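Local coordinates for mitogen-activated protein kinase, putative (Map kinase-like protein) (PDB 3PG1) that probably transfers phosphate from ATP to serine or threonine residues of proteins, as a mitogen-activated protein kinase of the parasite Leishmania major, at residues 199-204 with 213-218. Residues are numbered along the deposited sequence; the frame is centred on the assembly and turned at random.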
ATOM      1  N   TYR A 199      -5.145  -7.870  -8.034  1.00 28.38           N
ATOM      2  CA  TYR A 199      -4.229  -6.781  -8.425  1.00 28.52           C
ATOM      3  C   TYR A 199      -2.786  -7.220  -8.519  1.00 29.79           C
ATOM      4  O   TYR A 199      -1.934  -6.372  -8.672  1.00 27.71           O
ATOM      5  CB  TYR A 199      -4.372  -5.598  -7.422  1.00 29.87           C
ATOM      6  CG  TYR A 199      -5.820  -5.168  -7.262  1.00 32.30           C
ATOM      7  CD1 TYR A 199      -6.351  -4.143  -8.039  1.00 34.04           C
ATOM      8  CD2 TYR A 199      -6.671  -5.823  -6.366  1.00 32.55           C
ATOM      9  CE1 TYR A 199      -7.701  -3.791  -7.946  1.00 35.52           C
ATOM     10  CE2 TYR A 199      -8.019  -5.489  -6.275  1.00 33.67           C
ATOM     11  CZ  TYR A 199      -8.528  -4.462  -7.057  1.00 34.33           C
ATOM     12  OH  TYR A 199      -9.853  -4.105  -6.952  1.00 35.04           O
ATOM     13  N   ARG A 200      -2.504  -8.532  -8.392  1.00 25.60           N
ATOM     14  CA  ARG A 200      -1.140  -9.067  -8.390  1.00 25.00           C
ATOM     15  C   ARG A 200      -0.617  -9.230  -9.797  1.00 26.82           C
ATOM     16  O   ARG A 200      -1.265  -9.853 -10.644  1.00 27.16           O
ATOM     17  CB  ARG A 200      -1.074 -10.425  -7.652  1.00 26.03           C
ATOM     18  CG  ARG A 200      -1.546 -10.359  -6.204  1.00 41.24           C
ATOM     19  CD  ARG A 200      -0.476 -10.750  -5.211  1.00 51.60           C
ATOM     20  NE  ARG A 200      -1.010 -10.837  -3.849  1.00 68.04           N
ATOM     21  CZ  ARG A 200      -1.213  -9.798  -3.040  1.00 77.11           C
ATOM     22  NH1 ARG A 200      -0.947  -8.564  -3.449  1.00 55.31           N
ATOM     23  NH2 ARG A 200      -1.724  -9.984  -1.829  1.00 66.19           N
ATOM     24  N   ALA A 201       0.595  -8.727 -10.011  1.00 24.09           N
ATOM     25  CA  ALA A 201       1.315  -8.775 -11.271  1.00 23.05           C
ATOM     26  C   ALA A 201       1.531 -10.244 -11.624  1.00 25.95           C
ATOM     27  O   ALA A 201       1.637 -11.062 -10.705  1.00 26.28           O
ATOM     28  CB  ALA A 201       2.652  -8.066 -11.107  1.00 22.37           C
ATOM     29  N   PRO A 202       1.622 -10.591 -12.920  1.00 24.17           N
ATOM     30  CA  PRO A 202       1.876 -12.015 -13.309  1.00 24.80           C
ATOM     31  C   PRO A 202       3.067 -12.649 -12.602  1.00 27.66           C
ATOM     32  O   PRO A 202       2.929 -13.757 -12.099  1.00 26.24           O
ATOM     33  CB  PRO A 202       2.091 -11.924 -14.825  1.00 25.68           C
ATOM     34  CG  PRO A 202       1.241 -10.737 -15.216  1.00 28.49           C
ATOM     35  CD  PRO A 202       1.456  -9.743 -14.114  1.00 24.44           C
ATOM     36  N   GLU A 203       4.174 -11.908 -12.429  1.00 23.54           N
ATOM     37  CA  GLU A 203       5.333 -12.437 -11.690  1.00 23.86           C
ATOM     38  C   GLU A 203       5.034 -12.732 -10.202  1.00 27.10           C
ATOM     39  O   GLU A 203       5.640 -13.649  -9.668  1.00 27.72           O
ATOM     40  CB  GLU A 203       6.615 -11.548 -11.872  1.00 24.81           C
ATOM     41  CG  GLU A 203       6.476 -10.094 -11.386  1.00 27.31           C
ATOM     42  CD  GLU A 203       5.929  -9.051 -12.353  1.00 25.15           C
ATOM     43  OE1 GLU A 203       6.300  -7.870 -12.181  1.00 23.95           O
ATOM     44  OE2 GLU A 203       5.121  -9.388 -13.254  1.00 22.55           O
ATOM     45  N   LEU A 204       4.086 -12.007  -9.534  1.00 24.80           N
ATOM     46  CA  LEU A 204       3.742 -12.380  -8.137  1.00 26.34           C
ATOM     47  C   LEU A 204       2.804 -13.575  -8.137  1.00 29.58           C
ATOM     48  O   LEU A 204       2.892 -14.425  -7.250  1.00 29.52           O
ATOM     49  CB  LEU A 204       3.096 -11.220  -7.356  1.00 26.97           C
ATOM     50  CG  LEU A 204       4.019  -9.977  -7.093  1.00 30.44           C
ATOM     51  CD1 LEU A 204       3.280  -8.956  -6.318  1.00 28.47           C
ATOM     52  CD2 LEU A 204       5.287 -10.375  -6.260  1.00 33.86           C
ATOM     53  N   LYS A 213       9.995  -3.277  -8.198  1.00 23.69           N
ATOM     54  CA  LYS A 213       9.030  -2.167  -8.078  1.00 22.88           C
ATOM     55  C   LYS A 213       8.003  -2.179  -9.228  1.00 24.83           C
ATOM     56  O   LYS A 213       6.903  -1.643  -9.064  1.00 22.29           O
ATOM     57  CB  LYS A 213       9.788  -0.816  -8.037  1.00 23.21           C
ATOM     58  CG  LYS A 213      10.611  -0.545  -9.283  1.00 28.03           C
ATOM     59  CD  LYS A 213      11.473   0.712  -9.000  1.00 33.97           C
ATOM     60  CE  LYS A 213      12.450   1.010 -10.099  1.00 49.54           C
ATOM     61  NZ  LYS A 213      13.402   2.071  -9.675  1.00 54.11           N
ATOM     62  N   LEU A 214       8.341  -2.840 -10.377  1.00 20.35           N
ATOM     63  CA  LEU A 214       7.344  -2.972 -11.460  1.00 20.56           C
ATOM     64  C   LEU A 214       6.066  -3.712 -11.122  1.00 22.39           C
ATOM     65  O   LEU A 214       5.029  -3.476 -11.766  1.00 20.38           O
ATOM     66  CB  LEU A 214       7.981  -3.543 -12.724  1.00 22.33           C
ATOM     67  CG  LEU A 214       8.833  -2.416 -13.338  1.00 29.17           C
ATOM     68  CD1 LEU A 214       9.944  -2.951 -14.074  1.00 30.85           C
ATOM     69  CD2 LEU A 214       7.928  -1.403 -14.080  1.00 31.30           C
ATOM     70  N   VAL A 215       6.081  -4.506 -10.039  1.00 20.69           N
ATOM     71  CA  VAL A 215       4.804  -5.133  -9.623  1.00 20.58           C
ATOM     72  C   VAL A 215       3.742  -4.042  -9.295  1.00 25.18           C
ATOM     73  O   VAL A 215       2.533  -4.244  -9.504  1.00 23.39           O
ATOM     74  CB  VAL A 215       4.945  -6.157  -8.463  1.00 23.16           C
ATOM     75  CG1 VAL A 215       5.912  -7.286  -8.838  1.00 20.49           C
ATOM     76  CG2 VAL A 215       5.296  -5.490  -7.127  1.00 23.82           C
ATOM     77  N   ASP A 216       4.206  -2.898  -8.742  1.00 21.45           N
ATOM     78  CA  ASP A 216       3.291  -1.812  -8.378  1.00 21.41           C
ATOM     79  C   ASP A 216       2.652  -1.155  -9.582  1.00 25.23           C
ATOM     80  O   ASP A 216       1.522  -0.662  -9.461  1.00 23.67           O
ATOM     81  CB  ASP A 216       3.969  -0.736  -7.496  1.00 23.46           C
ATOM     82  CG  ASP A 216       4.382  -1.259  -6.131  1.00 24.58           C
ATOM     83  OD1 ASP A 216       5.276  -0.644  -5.510  1.00 23.09           O
ATOM     84  OD2 ASP A 216       3.794  -2.281  -5.675  1.00 24.02           O
ATOM     85  N   MET A 217       3.378  -1.118 -10.718  0.50 22.94           N
ATOM     86  CA  MET A 217       2.889  -0.530 -11.965  0.50 21.52           C
ATOM     87  C   MET A 217       1.731  -1.374 -12.511  0.50 24.85           C
ATOM     88  O   MET A 217       0.777  -0.822 -13.058  0.50 24.12           O
ATOM     89  CB  MET A 217       4.035  -0.364 -12.994  0.50 22.56           C
ATOM     90  CG  MET A 217       4.943   0.827 -12.696  0.50 24.98           C
ATOM     91  SD  MET A 217       4.045   2.367 -12.362  0.50 28.81           S
ATOM     92  CE  MET A 217       3.382   2.707 -13.984  0.50 25.44           C
ATOM     93  N   TRP A 218       1.806  -2.706 -12.329  1.00 21.14           N
ATOM     94  CA  TRP A 218       0.737  -3.628 -12.731  1.00 22.39           C
ATOM     95  C   TRP A 218      -0.507  -3.335 -11.886  1.00 24.28           C
ATOM     96  O   TRP A 218      -1.594  -3.215 -12.442  1.00 23.35           O
ATOM     97  CB  TRP A 218       1.136  -5.109 -12.529  1.00 21.34           C
ATOM     98  CG  TRP A 218      -0.012  -6.026 -12.911  1.00 23.14           C
ATOM     99  CD1 TRP A 218      -1.032  -6.457 -12.110  1.00 26.32           C
ATOM    100  CD2 TRP A 218      -0.244  -6.596 -14.199  1.00 23.74           C
ATOM    101  NE1 TRP A 218      -1.876  -7.279 -12.823  1.00 26.22           N
ATOM    102  CE2 TRP A 218      -1.407  -7.397 -14.103  1.00 27.54           C
ATOM    103  CE3 TRP A 218       0.438  -6.535 -15.428  1.00 24.22           C
ATOM    104  CZ2 TRP A 218      -1.944  -8.072 -15.208  1.00 27.07           C
ATOM    105  CZ3 TRP A 218      -0.039  -7.274 -16.495  1.00 25.84           C
ATOM    106  CH2 TRP A 218      -1.254  -7.987 -16.401  1.00 27.40           C
TER
HETATM  107  O   HOH W   1      -4.062  -8.827 -11.699  1.00 27.79           O
HETATM  108  O   HOH W   2       1.525  -6.594  -8.140  1.00 26.46           O
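Ala201, at the N-cap position of the short helix that begins at Pro202, and Val215, in the first turn of helix 214-229, are the pair whose CA atoms come nearest, 5.3 Å apart. Trp218 and Val215 carry nearly all of the helix 214-229 side of the contact, in similar shares. Trp218 CG stands anti to the backbone N (chi1 178°), which places one ring face against the Ala201-Pro202 step, where two CH-pi contacts fall. Pro202 CD sits 3.5 Å from the centroid of the six-membered ring, only 9° off its normal, whereas Ala201 CA lies over the five-membered ring, 21° off the normal and toward its rim. Ala201 CB packs against both Trp218 CB, at 3.6 Å, and Val215 CB. Trp218 NE1 does not bond Arg200 O directly, the angle being poor; a water near the ring plane accepts from NE1 at 2.9 Å and lies 3.2 Å from Arg200 O, to which it can donate. A second water takes the N-H of Ala201 and donates to Val215 O, coupling the backbones. Further along, Val215 CG1 packs at about a right angle against Leu204 CG, at 3.7 Å; the same methyl lies 3.4 Å from Glu203 OE1. The Glu203 chain, bent at chi2, folds back over it, and OE1 forms a salt bridge with Arg308, which also bonds Leu214 O. The CB of Asp216 points away from 199-204, and its carboxylate accepts from the backbone N-H groups of His157 and Arg158. The Ala-Pro-Glu sequence and this Asp identify the APE motif ending the activation segment, seated on the αF helix of the protein kinase C-lobe.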